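Long-range contacts in putative aminotransferase (Actinomadura melliaura, PDB 4ZWV), which probably acts as a pyridoxal 5'-phosphate-dependent sugar aminotransferase in building the aminopentose of the indolocarbazole AT2433: residues R74-S79 with S120-A125; S79-F84 with R323-S328; I98-V103 with L333-P338; V136-L141 with A168-V173; V158-A163 with H178-V183. All blocks are in the same frame, centred on the assembly; numbering follows the deposited sequence.

Contact 1. Residues R74-S79 with S120-A125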
# COMPACT_ATOMS: atom_id res chain seq x y z
N ARG A 74 -21.43 15.43 2.96
CA ARG A 74 -20.79 15.30 4.26
C ARG A 74 -19.31 15.04 4.00
O ARG A 74 -18.87 13.91 3.91
CB ARG A 74 -21.43 14.20 5.11
CG ARG A 74 -22.72 14.72 5.79
CD ARG A 74 -23.52 13.60 6.44
NE ARG A 74 -22.70 12.83 7.37
CZ ARG A 74 -22.96 11.58 7.72
NH1 ARG A 74 -24.03 10.96 7.22
NH2 ARG A 74 -22.16 10.94 8.57
N ASP A 75 -18.57 16.13 3.80
CA ASP A 75 -17.21 16.05 3.29
C ASP A 75 -16.14 16.27 4.34
O ASP A 75 -14.95 16.25 4.03
CB ASP A 75 -17.02 17.07 2.15
CG ASP A 75 -17.14 18.52 2.62
OD1 ASP A 75 -17.78 18.78 3.66
OD2 ASP A 75 -16.61 19.42 1.93
N GLU A 76 -16.56 16.43 5.58
CA GLU A 76 -15.67 16.81 6.66
C GLU A 76 -15.27 15.62 7.53
O GLU A 76 -16.12 14.88 8.01
CB GLU A 76 -16.34 17.88 7.50
CG GLU A 76 -15.68 18.22 8.81
CD GLU A 76 -16.49 19.24 9.58
OE1 GLU A 76 -16.10 20.43 9.60
OE2 GLU A 76 -17.54 18.86 10.15
N VAL A 77 -13.97 15.44 7.74
CA VAL A 77 -13.51 14.49 8.74
C VAL A 77 -12.80 15.28 9.82
O VAL A 77 -11.91 16.07 9.52
CB VAL A 77 -12.55 13.43 8.16
CG1 VAL A 77 -12.11 12.47 9.27
CG2 VAL A 77 -13.24 12.67 7.03
N LEU A 78 -13.21 15.08 11.07
CA LEU A 78 -12.61 15.77 12.20
C LEU A 78 -11.41 14.98 12.71
O LEU A 78 -11.50 13.78 12.92
CB LEU A 78 -13.66 15.96 13.31
CG LEU A 78 -14.79 16.90 12.93
CD1 LEU A 78 -16.04 16.72 13.79
CD2 LEU A 78 -14.27 18.31 13.07
N SER A 79 -10.29 15.67 12.89
CA SER A 79 -9.05 15.01 13.26
C SER A 79 -8.16 16.04 13.94
O SER A 79 -8.29 17.23 13.69
CB SER A 79 -8.37 14.43 12.02
OG SER A 79 -7.23 13.66 12.35
N SER A 120 -20.71 19.11 12.74
CA SER A 120 -21.57 19.97 11.94
C SER A 120 -22.38 19.12 10.97
O SER A 120 -22.13 17.91 10.86
CB SER A 120 -20.73 21.01 11.18
OG SER A 120 -20.10 20.42 10.07
N PRO A 121 -23.33 19.74 10.24
CA PRO A 121 -24.04 18.98 9.21
C PRO A 121 -23.12 18.39 8.14
O PRO A 121 -23.54 17.47 7.44
CB PRO A 121 -24.99 20.02 8.61
CG PRO A 121 -25.26 20.96 9.73
CD PRO A 121 -23.96 21.06 10.47
N ALA A 122 -21.88 18.88 8.03
CA ALA A 122 -20.94 18.34 7.05
C ALA A 122 -20.07 17.20 7.57
O ALA A 122 -19.30 16.62 6.81
CB ALA A 122 -20.04 19.46 6.53
N THR A 123 -20.19 16.87 8.86
CA THR A 123 -19.30 15.88 9.45
C THR A 123 -19.58 14.47 8.96
O THR A 123 -20.67 13.93 9.13
CB THR A 123 -19.40 15.88 10.98
OG1 THR A 123 -19.09 17.18 11.47
CG2 THR A 123 -18.42 14.88 11.56
N ARG A 124 -18.56 13.90 8.33
CA ARG A 124 -18.64 12.56 7.82
C ARG A 124 -18.18 11.51 8.83
O ARG A 124 -18.80 10.46 9.02
CB ARG A 124 -17.76 12.50 6.56
CG ARG A 124 -17.62 11.18 5.92
CD ARG A 124 -16.81 11.29 4.63
NE ARG A 124 -17.12 10.14 3.80
CZ ARG A 124 -18.17 10.06 3.00
NH1 ARG A 124 -18.39 8.96 2.31
NH2 ARG A 124 -19.00 11.10 2.88
N ALA A 125 -17.10 11.84 9.53
CA ALA A 125 -16.44 10.90 10.43
C ALA A 125 -15.50 11.65 11.34
O ALA A 125 -15.19 12.82 11.11
CB ALA A 125 -15.67 9.83 9.65
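In the conformer described, Glu-76 sends its carboxylate across to Ser-120 and Thr-123, which stand at the two ends of a type I turn and both donate to the same oxygen. CG of Glu-76 lies anti to the backbone N (chi1 169°) and the chain stays extended beyond it. Thr-123 OG1 meets Glu-76 OE2 nearly along its C-O axis at 2.6 Å. Ser-120 OG approaches Glu-76 OE2 on the syn side, out of the carboxylate plane, at 3.0 Å. Each hydroxyl in turn accepts a backbone N-H: Ser-120 OG from Ala-122 N, an ST turn, and Thr-123 OG1 from Ser-120 N. The other carboxylate oxygen, OE1, bonds Thr-99 OG1 on the neighbouring strand.

Two arginines cross between the segments in opposite directions. Arg-74 bends at chi3 (54°), which turns NE back onto Thr-123 O at 2.9 Å; that oxygen lies in the guanidinium plane, while NE stands above the carbonyl plane. Arg-124 is extended from CG to NE, and its NH2 donates to Arg-74 O at 3.0 Å. Leu-78 CD1 packs at about a right angle on Thr-123 CG2, 3.7 Å away.

Between the bridges Glu-76/Thr-123 and Val-77/Ala-125 the register slips by one residue. Arg-124 N, inside this slip, donates to Glu-76 O, and Leu-78 N continues the pairing to Ala-125 O. The arrangement is a beta bulge at the start of two parallel neighbours, strands 76-79 and 123-129, in the seven-stranded mixed sheet typical of the large domain of fold-type I aminotransferases.

Contact 2. Residues S79-F84 with R323-S328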
# COMPACT_ATOMS: atom_id res chain seq x y z
N SER A 79 -10.29 15.67 12.89
CA SER A 79 -9.05 15.01 13.26
C SER A 79 -8.16 16.04 13.94
O SER A 79 -8.29 17.23 13.69
CB SER A 79 -8.37 14.43 12.02
OG SER A 79 -7.23 13.66 12.35
N THR A 80 -7.26 15.58 14.81
CA THR A 80 -6.29 16.50 15.41
C THR A 80 -5.00 16.48 14.59
O THR A 80 -4.70 15.49 13.92
CB THR A 80 -5.99 16.14 16.89
OG1 THR A 80 -5.53 17.31 17.59
CG2 THR A 80 -4.91 15.08 17.00
N PRO A 81 -4.24 17.58 14.62
CA PRO A 81 -2.97 17.59 13.88
C PRO A 81 -1.80 17.01 14.66
O PRO A 81 -0.73 16.86 14.08
CB PRO A 81 -2.74 19.07 13.59
CG PRO A 81 -3.46 19.80 14.67
CD PRO A 81 -4.61 18.92 15.12
N LEU A 82 -2.00 16.69 15.94
CA LEU A 82 -0.93 16.10 16.74
C LEU A 82 -0.99 14.59 16.55
O LEU A 82 -1.47 13.84 17.40
CB LEU A 82 -1.06 16.50 18.20
CG LEU A 82 0.13 16.05 19.07
CD1 LEU A 82 1.41 16.72 18.59
CD2 LEU A 82 -0.12 16.36 20.53
N THR A 83 -0.47 14.15 15.41
CA THR A 83 -0.41 12.73 15.09
C THR A 83 0.59 12.54 13.97
O THR A 83 1.16 13.51 13.46
CB THR A 83 -1.79 12.17 14.69
OG1 THR A 83 -1.69 10.76 14.45
CG2 THR A 83 -2.32 12.87 13.45
N PHE A 84 0.82 11.28 13.61
CA PHE A 84 1.68 10.99 12.47
C PHE A 84 0.90 11.35 11.21
O PHE A 84 -0.33 11.24 11.18
CB PHE A 84 2.11 9.52 12.46
CG PHE A 84 3.01 9.16 11.31
CD1 PHE A 84 4.23 9.79 11.16
CD2 PHE A 84 2.63 8.20 10.38
CE1 PHE A 84 5.08 9.48 10.11
CE2 PHE A 84 3.47 7.88 9.32
CZ PHE A 84 4.69 8.52 9.19
N ARG A 323 3.54 18.94 14.00
CA ARG A 323 2.08 19.11 13.98
C ARG A 323 1.61 19.27 12.53
O ARG A 323 2.15 20.10 11.79
CB ARG A 323 1.64 20.29 14.86
CG ARG A 323 2.28 21.64 14.52
CD ARG A 323 1.87 22.73 15.52
NE ARG A 323 0.48 23.15 15.34
CZ ARG A 323 -0.12 24.05 16.12
NH1 ARG A 323 0.56 24.61 17.12
NH2 ARG A 323 -1.39 24.38 15.90
N ASN A 324 0.63 18.47 12.12
CA ASN A 324 0.36 18.30 10.68
C ASN A 324 -0.26 19.55 10.05
O ASN A 324 -0.17 19.74 8.83
CB ASN A 324 -0.59 17.12 10.42
CG ASN A 324 -0.03 15.76 10.84
OD1 ASN A 324 -0.72 14.76 10.68
ND2 ASN A 324 1.18 15.71 11.39
N ASP A 325 -0.88 20.38 10.88
CA ASP A 325 -1.57 21.57 10.38
C ASP A 325 -0.59 22.65 9.92
O ASP A 325 -1.00 23.61 9.28
CB ASP A 325 -2.54 22.14 11.45
CG ASP A 325 -1.85 22.55 12.75
OD1 ASP A 325 -0.85 21.91 13.16
OD2 ASP A 325 -2.32 23.52 13.39
N GLU A 326 0.70 22.47 10.21
CA GLU A 326 1.72 23.43 9.77
C GLU A 326 2.27 23.13 8.36
O GLU A 326 3.00 23.95 7.79
CB GLU A 326 2.88 23.48 10.77
CG GLU A 326 2.55 24.28 12.03
CD GLU A 326 3.73 24.45 12.96
OE1 GLU A 326 4.81 23.89 12.70
OE2 GLU A 326 3.59 25.16 13.98
N HIS A 327 1.97 21.96 7.82
CA HIS A 327 2.49 21.60 6.49
C HIS A 327 1.86 22.44 5.40
O HIS A 327 0.66 22.73 5.43
CB HIS A 327 2.24 20.12 6.22
CG HIS A 327 3.10 19.21 7.04
ND1 HIS A 327 4.47 19.35 7.11
CD2 HIS A 327 2.78 18.16 7.82
CE1 HIS A 327 4.96 18.41 7.90
NE2 HIS A 327 3.96 17.67 8.34
N SER A 328 2.67 22.82 4.41
CA SER A 328 2.18 23.75 3.41
C SER A 328 1.08 23.11 2.55
O SER A 328 0.23 23.83 2.02
CB SER A 328 3.34 24.29 2.56
OG SER A 328 3.99 23.26 1.84
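Pro-81 lays the CB-CG side of its ring against the carboxylate of Asp-325, so that an apolar ring packs on a buried, charged group; Pro-81 CB comes within 3.4 Å of Asp-325 OD1. The motif on one side is an inverse gamma turn centred on Leu-82, in the loop leading to helix 85-93, and on the other a 3-10 turn, 324-326, from the loop between helices 303-312 and 338-344.

Pro-81 O links the two. It closes the gamma turn by a weak bond from Thr-83 N and accepts Asn-324 N at 2.9 Å in an almost straight bond (170°).

The carboxylate of Asp-325 is held by Arg-323, which grips it side-on in the guanidinium plane through the syn lone pairs of both oxygens. Arg-323 NE lies 2.8 Å from Asp-325 OD1, and NH2 bonds OD2. Glu-326 adds only a long, charge-only pair to NE, and Asp-341 takes NH1. An alanine in place of Asp-325 would probably leave the N-H groups of Arg-323 NE and NH2 without this acceptor and open a gap beside the Pro-81 ring.

Phe-84, at the end of the loop, stacks edge-to-face on Tyr-217 of the second subunit, and its side chain is about 5 Å from those of Thr-58 and His-164, which bind pyridoxal phosphate.

CG of Asn-324 lies anti to the carbonyl carbon, beside the backbone N (chi1 -63°). The amide is fixed in its rotation: OD1 accepts from Asn-88 ND2, while ND2 donates to Arg-322 O. Asn-324 ND2 also makes a weak, bent bond to Thr-83 O at 3.0 Å.

Contact 3. Residues I98-V103 with L333-P338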
# COMPACT_ATOMS: atom_id res chain seq x y z
N ILE A 98 -10.24 18.05 5.88
CA ILE A 98 -9.91 17.93 7.30
C ILE A 98 -10.41 19.17 8.04
O ILE A 98 -10.15 20.30 7.62
CB ILE A 98 -8.40 17.79 7.53
CG1 ILE A 98 -7.84 16.56 6.81
CG2 ILE A 98 -8.09 17.70 9.01
CD1 ILE A 98 -6.32 16.54 6.75
N THR A 99 -11.12 18.97 9.15
CA THR A 99 -11.40 20.05 10.08
C THR A 99 -10.62 19.74 11.35
O THR A 99 -10.87 18.72 12.01
CB THR A 99 -12.89 20.19 10.38
OG1 THR A 99 -13.57 20.60 9.18
CG2 THR A 99 -13.11 21.24 11.46
N TRP A 100 -9.65 20.60 11.66
CA TRP A 100 -8.78 20.33 12.80
C TRP A 100 -9.50 20.49 14.13
O TRP A 100 -10.25 21.44 14.33
CB TRP A 100 -7.56 21.26 12.80
CG TRP A 100 -6.65 21.15 11.63
CD1 TRP A 100 -6.30 22.15 10.77
CD2 TRP A 100 -5.94 19.98 11.19
NE1 TRP A 100 -5.44 21.68 9.81
CE2 TRP A 100 -5.19 20.35 10.05
CE3 TRP A 100 -5.87 18.66 11.65
CZ2 TRP A 100 -4.37 19.45 9.36
CZ3 TRP A 100 -5.06 17.76 10.96
CH2 TRP A 100 -4.32 18.16 9.84
N VAL A 101 -9.23 19.54 15.02
CA VAL A 101 -9.69 19.60 16.40
C VAL A 101 -8.48 19.84 17.30
O VAL A 101 -7.40 19.29 17.06
CB VAL A 101 -10.42 18.30 16.80
CG1 VAL A 101 -11.00 18.40 18.22
CG2 VAL A 101 -11.53 18.00 15.80
N ASP A 102 -8.69 20.65 18.33
CA ASP A 102 -7.62 21.03 19.24
C ASP A 102 -7.20 19.85 20.10
O ASP A 102 -7.84 18.79 20.10
CB ASP A 102 -8.08 22.19 20.12
CG ASP A 102 -6.94 23.10 20.57
OD1 ASP A 102 -5.76 22.72 20.44
OD2 ASP A 102 -7.26 24.21 21.04
N VAL A 103 -6.12 20.06 20.84
CA VAL A 103 -5.53 19.08 21.72
C VAL A 103 -5.73 19.48 23.18
O VAL A 103 -5.59 20.66 23.53
CB VAL A 103 -4.03 18.93 21.41
CG1 VAL A 103 -3.34 18.05 22.42
CG2 VAL A 103 -3.83 18.39 19.99
N LEU A 333 -6.27 24.97 5.28
CA LEU A 333 -7.11 24.40 6.33
C LEU A 333 -6.76 24.91 7.73
O LEU A 333 -7.29 24.42 8.73
CB LEU A 333 -7.01 22.87 6.31
CG LEU A 333 -7.41 22.18 5.01
CD1 LEU A 333 -7.19 20.67 5.12
CD2 LEU A 333 -8.87 22.49 4.69
N ARG A 334 -5.87 25.90 7.81
CA ARG A 334 -5.39 26.35 9.11
C ARG A 334 -6.51 26.93 9.95
O ARG A 334 -7.40 27.62 9.45
CB ARG A 334 -4.28 27.39 8.95
CG ARG A 334 -3.01 26.82 8.36
CD ARG A 334 -1.81 27.25 9.16
NE ARG A 334 -1.75 26.53 10.42
CZ ARG A 334 -0.72 26.58 11.27
NH1 ARG A 334 0.33 27.33 10.98
NH2 ARG A 334 -0.76 25.89 12.39
N THR A 335 -6.47 26.62 11.24
CA THR A 335 -7.42 27.15 12.19
C THR A 335 -6.71 27.43 13.50
O THR A 335 -5.57 27.00 13.70
CB THR A 335 -8.59 26.17 12.41
OG1 THR A 335 -9.65 26.83 13.11
CG2 THR A 335 -8.14 24.99 13.21
N SER A 336 -7.35 28.17 14.39
CA SER A 336 -6.73 28.49 15.67
C SER A 336 -6.88 27.34 16.65
O SER A 336 -7.99 26.94 16.96
CB SER A 336 -7.32 29.77 16.25
OG SER A 336 -6.78 30.02 17.54
N LEU A 337 -5.75 26.83 17.14
CA LEU A 337 -5.76 25.72 18.09
C LEU A 337 -4.96 26.12 19.32
O LEU A 337 -3.81 25.71 19.48
CB LEU A 337 -5.19 24.45 17.45
CG LEU A 337 -5.88 23.98 16.18
CD1 LEU A 337 -5.11 22.82 15.54
CD2 LEU A 337 -7.31 23.56 16.46
N PRO A 338 -5.56 26.93 20.20
CA PRO A 338 -4.83 27.50 21.33
C PRO A 338 -4.36 26.44 22.33
O PRO A 338 -3.32 26.65 22.98
CB PRO A 338 -5.85 28.46 21.96
CG PRO A 338 -7.17 27.94 21.53
CD PRO A 338 -6.96 27.37 20.16
O HOH W 1 -9.35 22.73 9.50
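The indole of Trp-100 meets the 333-338 loop with its edge: Leu-333 O, 3.2 Å from Trp-100 CD1, and the methyl CG2 of Thr-335 both lie near the ring plane. One face of the indole carries Ile-98 CG2, 3.5 Å above the plane and displaced toward the rim. A second flat group, the carboxylate of Asp-102, is set against Leu-337 and Pro-338 at the far end of the contact.

Strand 97-100 is an outermost strand of the large mixed sheet, and the 333-338 loop runs alongside it in nearly the same direction, 4° apart. At the Trp-100 end the backbones stand 7.0 Å apart, Trp-100 CA to Thr-335 CA, and a water spans the gap; they draw together toward Asp-102 and Leu-337. The water donates to Leu-333 O at 2.8 Å and to Ile-98 O, and accepts from Trp-100 N at 3.0 Å.

Leu-333 CD1 packs on Ile-98 CB at 3.9 Å. Leu-337 has CG anti to the carbonyl carbon (chi1 -57°), and beyond it CD1 lies against Trp-100 CB while CD2 lies near the backbone of Asp-102.

Leu-337 is the N-cap residue of helix 338-344, and Asp-102 reaches that helix end from outside. Its OD2 accepts Gly-339 N and its OD1 accepts Leu-340 N, so the helix dipole would probably stabilise the negative charge. Val-103 N adds a bond to Asp-102 OD1. The side chains of Asp-102 and Leu-337 pass antiparallel to one another, OD1 of Asp-102 lying 3.5 Å from Leu-337 CB, and Pro-338 CD sits 3.3 Å from Asp-102 OD2.

Contact 4. Residues V136-L141 with A168-V173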
# COMPACT_ATOMS: atom_id res chain seq x y z
N VAL A 136 -7.94 7.53 24.33
CA VAL A 136 -9.01 8.51 24.37
C VAL A 136 -10.15 8.04 25.27
O VAL A 136 -10.37 6.84 25.43
CB VAL A 136 -9.52 8.75 22.91
CG1 VAL A 136 -10.69 9.72 22.86
CG2 VAL A 136 -8.37 9.26 22.02
N ASP A 137 -10.87 8.99 25.86
CA ASP A 137 -12.07 8.71 26.65
C ASP A 137 -13.22 8.27 25.74
O ASP A 137 -14.07 9.09 25.35
CB ASP A 137 -12.43 9.96 27.46
CG ASP A 137 -13.54 9.72 28.47
OD1 ASP A 137 -14.23 8.67 28.43
OD2 ASP A 137 -13.74 10.62 29.31
N LEU A 138 -13.26 6.98 25.41
CA LEU A 138 -14.19 6.48 24.39
C LEU A 138 -15.65 6.55 24.82
O LEU A 138 -16.52 6.75 23.97
CB LEU A 138 -13.82 5.05 24.01
CG LEU A 138 -12.48 4.94 23.27
CD1 LEU A 138 -12.13 3.46 23.10
CD2 LEU A 138 -12.52 5.62 21.91
N ASP A 139 -15.94 6.41 26.12
CA ASP A 139 -17.33 6.51 26.58
C ASP A 139 -17.84 7.94 26.42
O ASP A 139 -19.00 8.16 26.06
CB ASP A 139 -17.47 6.09 28.04
CG ASP A 139 -17.31 4.59 28.27
OD1 ASP A 139 -17.20 3.80 27.31
OD2 ASP A 139 -17.30 4.19 29.46
N ARG A 140 -16.99 8.91 26.72
CA ARG A 140 -17.38 10.30 26.55
C ARG A 140 -17.64 10.61 25.08
O ARG A 140 -18.62 11.27 24.72
CB ARG A 140 -16.32 11.24 27.11
CG ARG A 140 -16.69 12.68 26.98
CD ARG A 140 -15.70 13.59 27.66
NE ARG A 140 -16.04 14.98 27.40
CZ ARG A 140 -15.19 15.99 27.56
NH1 ARG A 140 -13.96 15.76 27.99
NH2 ARG A 140 -15.58 17.23 27.29
N LEU A 141 -16.75 10.11 24.23
CA LEU A 141 -16.89 10.24 22.80
C LEU A 141 -18.23 9.66 22.33
O LEU A 141 -18.95 10.32 21.57
CB LEU A 141 -15.71 9.54 22.12
CG LEU A 141 -15.74 9.46 20.61
CD1 LEU A 141 -15.74 10.85 20.00
CD2 LEU A 141 -14.56 8.64 20.12
N ALA A 168 -3.26 -1.92 24.43
CA ALA A 168 -3.89 -0.96 25.34
C ALA A 168 -5.33 -1.36 25.63
O ALA A 168 -5.94 -2.11 24.86
CB ALA A 168 -3.85 0.45 24.75
N SER A 169 -5.86 -0.86 26.74
CA SER A 169 -7.25 -1.11 27.10
C SER A 169 -7.85 0.14 27.73
O SER A 169 -7.14 1.03 28.17
CB SER A 169 -7.37 -2.28 28.07
OG SER A 169 -6.70 -1.97 29.28
N TYR A 170 -9.18 0.18 27.76
CA TYR A 170 -9.89 1.32 28.31
C TYR A 170 -11.11 0.79 29.04
O TYR A 170 -11.92 0.06 28.47
CB TYR A 170 -10.27 2.30 27.19
CG TYR A 170 -11.32 3.32 27.58
CD1 TYR A 170 -10.97 4.52 28.20
CD2 TYR A 170 -12.67 3.10 27.30
CE1 TYR A 170 -11.94 5.45 28.55
CE2 TYR A 170 -13.64 4.02 27.65
CZ TYR A 170 -13.28 5.20 28.27
OH TYR A 170 -14.25 6.12 28.59
N ARG A 171 -11.18 1.13 30.32
CA ARG A 171 -12.26 0.72 31.21
C ARG A 171 -12.51 -0.78 31.14
O ARG A 171 -13.64 -1.26 31.14
CB ARG A 171 -13.52 1.54 30.91
CG ARG A 171 -13.29 2.98 31.34
CD ARG A 171 -14.52 3.86 31.34
NE ARG A 171 -14.12 5.20 31.75
CZ ARG A 171 -14.88 6.29 31.64
NH1 ARG A 171 -16.11 6.20 31.15
NH2 ARG A 171 -14.40 7.46 32.04
N GLY A 172 -11.41 -1.53 31.15
CA GLY A 172 -11.48 -2.97 31.32
C GLY A 172 -11.75 -3.72 30.04
O GLY A 172 -11.97 -4.94 30.07
N VAL A 173 -11.73 -3.00 28.92
CA VAL A 173 -12.04 -3.56 27.61
C VAL A 173 -10.87 -3.25 26.67
O VAL A 173 -10.45 -2.09 26.56
CB VAL A 173 -13.35 -2.98 27.06
CG1 VAL A 173 -13.60 -3.44 25.62
CG2 VAL A 173 -14.52 -3.37 27.97
O HOH W 2 -15.87 9.91 30.91
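Tyr-170 OH is held by two bonds from the start of helix 138-152. It donates to Asp-137 OD1 at 2.6 Å and accepts Asp-139 N at 3.0 Å. The ring itself is clasped between two surfaces: Val-136 O and Leu-138 N lie over one face, and over the centre of the other sits Arg-171 CG, 3.7 Å above the plane. Leu-138 adds its CB, 3.8 Å from Tyr-170 CE2. Asp-139 meets the ring at its edge, its carboxylate turned 83° from the ring plane.

From above the ring the extended chain of Arg-171 carries the guanidinium on over the hydroxyl, and Tyr-170 OH sits 3.0 Å from the guanidinium plane of Arg-171, over its centre. At the edge of this group NH1 makes a salt bridge to Asp-139 OD2 at 2.9 Å. Asp-137 OD1 lies over a guanidinium face, a long ion pair only.

Asp-137 is the N-cap of helix 138-152: it precedes the first turn, and its OD1 accepts Arg-140 N, which arrives from the face of the carboxylate plane opposite to Tyr-170 OH. CG of Asp-137 is anti to the backbone N (chi1 -172°), and from there OD1 meets both donors. Opposite the helix stands the type I' turn 170-173 of a tight beta hairpin, closed by mutual backbone bonds of Tyr-170 and Val-173.

Farther out, a water joins Asp-137 OD2 to Arg-171 NH2. Asp-288 forms a salt bridge with Arg-171 NE, and His-178 NE2 donates to Tyr-170 O while its ring meets that of the tyrosine.

Contact 5. Residues V158-A163 with H178-V183. With GOL (glycerol), chain C.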
# COMPACT_ATOMS: atom_id res chain seq x y z
N VAL A 158 -16.78 6.81 13.99
CA VAL A 158 -15.47 6.99 14.60
C VAL A 158 -14.53 5.91 14.10
O VAL A 158 -14.88 4.73 14.09
CB VAL A 158 -15.54 6.93 16.14
CG1 VAL A 158 -14.13 6.86 16.74
CG2 VAL A 158 -16.27 8.13 16.67
N ILE A 159 -13.34 6.32 13.68
CA ILE A 159 -12.26 5.39 13.40
C ILE A 159 -11.16 5.66 14.42
O ILE A 159 -10.72 6.80 14.57
CB ILE A 159 -11.70 5.56 11.98
CG1 ILE A 159 -12.79 5.26 10.95
CG2 ILE A 159 -10.49 4.64 11.79
CD1 ILE A 159 -12.47 5.84 9.56
N GLU A 160 -10.75 4.62 15.15
CA GLU A 160 -9.69 4.75 16.15
C GLU A 160 -8.35 4.38 15.56
O GLU A 160 -8.15 3.25 15.10
CB GLU A 160 -9.96 3.85 17.36
CG GLU A 160 -11.22 4.19 18.15
CD GLU A 160 -11.46 3.20 19.28
OE1 GLU A 160 -10.48 2.76 19.92
OE2 GLU A 160 -12.63 2.83 19.51
N ASP A 161 -7.42 5.34 15.57
CA ASP A 161 -6.05 5.09 15.13
C ASP A 161 -5.29 4.57 16.34
O ASP A 161 -4.96 5.33 17.26
CB ASP A 161 -5.42 6.36 14.55
CG ASP A 161 -3.99 6.15 14.07
OD1 ASP A 161 -3.36 5.15 14.43
OD2 ASP A 161 -3.50 7.01 13.31
N CYS A 162 -5.02 3.27 16.32
CA CYS A 162 -4.39 2.57 17.44
C CYS A 162 -2.94 2.22 17.15
O CYS A 162 -2.40 1.31 17.77
CB CYS A 162 -5.15 1.28 17.75
SG CYS A 162 -6.91 1.50 18.13
N ALA A 163 -2.32 2.92 16.20
CA ALA A 163 -0.94 2.60 15.81
C ALA A 163 0.05 2.55 16.98
O ALA A 163 0.99 1.73 16.96
CB ALA A 163 -0.45 3.61 14.78
N HIS A 178 -14.76 -1.50 21.46
CA HIS A 178 -15.60 -0.43 22.00
C HIS A 178 -16.65 0.05 20.99
O HIS A 178 -17.29 1.07 21.18
CB HIS A 178 -14.74 0.75 22.46
CG HIS A 178 -13.80 0.41 23.57
ND1 HIS A 178 -12.52 -0.06 23.35
CD2 HIS A 178 -13.95 0.46 24.92
CE1 HIS A 178 -11.93 -0.29 24.52
NE2 HIS A 178 -12.78 0.03 25.48
N GLY A 179 -16.86 -0.72 19.92
CA GLY A 179 -17.93 -0.41 18.99
C GLY A 179 -17.53 0.43 17.78
O GLY A 179 -18.38 0.77 16.94
N ASN A 180 -16.25 0.81 17.70
CA ASN A 180 -15.72 1.56 16.57
C ASN A 180 -14.76 0.72 15.76
O ASN A 180 -14.12 -0.19 16.31
CB ASN A 180 -14.96 2.82 17.01
CG ASN A 180 -15.74 3.66 17.98
OD1 ASN A 180 -16.89 4.02 17.72
ND2 ASN A 180 -15.13 3.97 19.12
N MSE A 181 -14.63 1.03 14.48
CA MSE A 181 -13.52 0.50 13.70
C MSE A 181 -12.21 0.96 14.31
O MSE A 181 -12.08 2.11 14.71
CB MSE A 181 -13.61 0.96 12.24
CG MSE A 181 -14.77 0.34 11.49
SE MSE A 181 -14.64 0.64 9.58
CE MSE A 181 -15.44 2.41 9.57
N CYS A 182 -11.25 0.04 14.37
CA CYS A 182 -9.93 0.34 14.92
C CYS A 182 -8.87 -0.07 13.93
O CYS A 182 -9.03 -1.08 13.25
CB CYS A 182 -9.67 -0.42 16.21
SG CYS A 182 -10.72 0.11 17.54
N VAL A 183 -7.80 0.71 13.86
CA VAL A 183 -6.66 0.33 13.01
C VAL A 183 -5.39 0.26 13.83
O VAL A 183 -4.96 1.24 14.43
CB VAL A 183 -6.44 1.31 11.83
CG1 VAL A 183 -5.26 0.82 10.96
CG2 VAL A 183 -7.71 1.46 10.99
C1 GOL C . -18.64 2.38 12.24
O1 GOL C . -19.93 1.85 12.47
C2 GOL C . -17.98 2.76 13.56
O2 GOL C . -16.59 2.85 13.32
C3 GOL C . -18.56 4.10 14.02
O3 GOL C . -18.23 4.49 15.35
O HOH W 3 -13.77 -0.09 19.17
O HOH W 4 -11.44 0.32 20.86
O HOH W 5 -3.07 3.13 12.57
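Glu-160 pairs with Cys-182 where the two strands lie closest. Glu-160 N donates to Met-181 O at 2.9 Å, almost straight (176°), and Val-183 N meets Glu-160 O at 2.8 Å. Ile-159 CG1 touches the CE methyl of selenomethionine Met-181. Ala-163 and Val-183 bring their side chains about 4 Å from Ser-185 and Gly-57, respectively, which bind pyridoxal phosphate.

The other end is looser and wetter. A glycerol, probably from the crystallisation liquor, links Met-181 N to Val-158 O through O2, and Val-158 N to Asn-180 OD1 through O3. One water donates to Glu-160 OE2 and accepts from His-178 N and Asn-180 N; another donates to Glu-160 OE1 and lies 2.7 Å from His-178 ND1. Even here one direct bond is firm: with CG of Glu-160 anti to the carbonyl carbon and the chain extended beyond, OE2 accepts Asn-180 ND2 at 2.8 Å. His-130 NE2 bonds OE1. An alanine in place of Glu-160 would probably leave Asn-180 ND2 and His-130 NE2 without their acceptor and the Asn-180 amide less firmly held.

Strands 157-161 and 181-185 run parallel between strands 123-129 and 198-201; helix 57-66 covers Ile-159, and helix 138-152 covers Val-158 and Glu-160.

How the contacts relate
From the N terminus, contact 1 closes first, pairing strand 76-79 with strand 123-129 across a loop that contains strand 97-100. Contact 2 opens on Ser-79, which it shares with contact 1, and contact 3 opens farther on, at 98-103, but they close only near residues 323-338; both therefore cross contact 1 and each other, tying this edge of the sheet to the segment ahead of helix 338-344. Thr-80 and Val-101 join them directly. Contacts 4 and 5 lie inside the spans of both and follow contact 1 in series. They cross one another: 136-141 meets the 168-173 hairpin, then 158-163 pairs with 178-183, the two meeting at His-178 and Leu-138. Contacts 1, 3 and 5 share the large sheet.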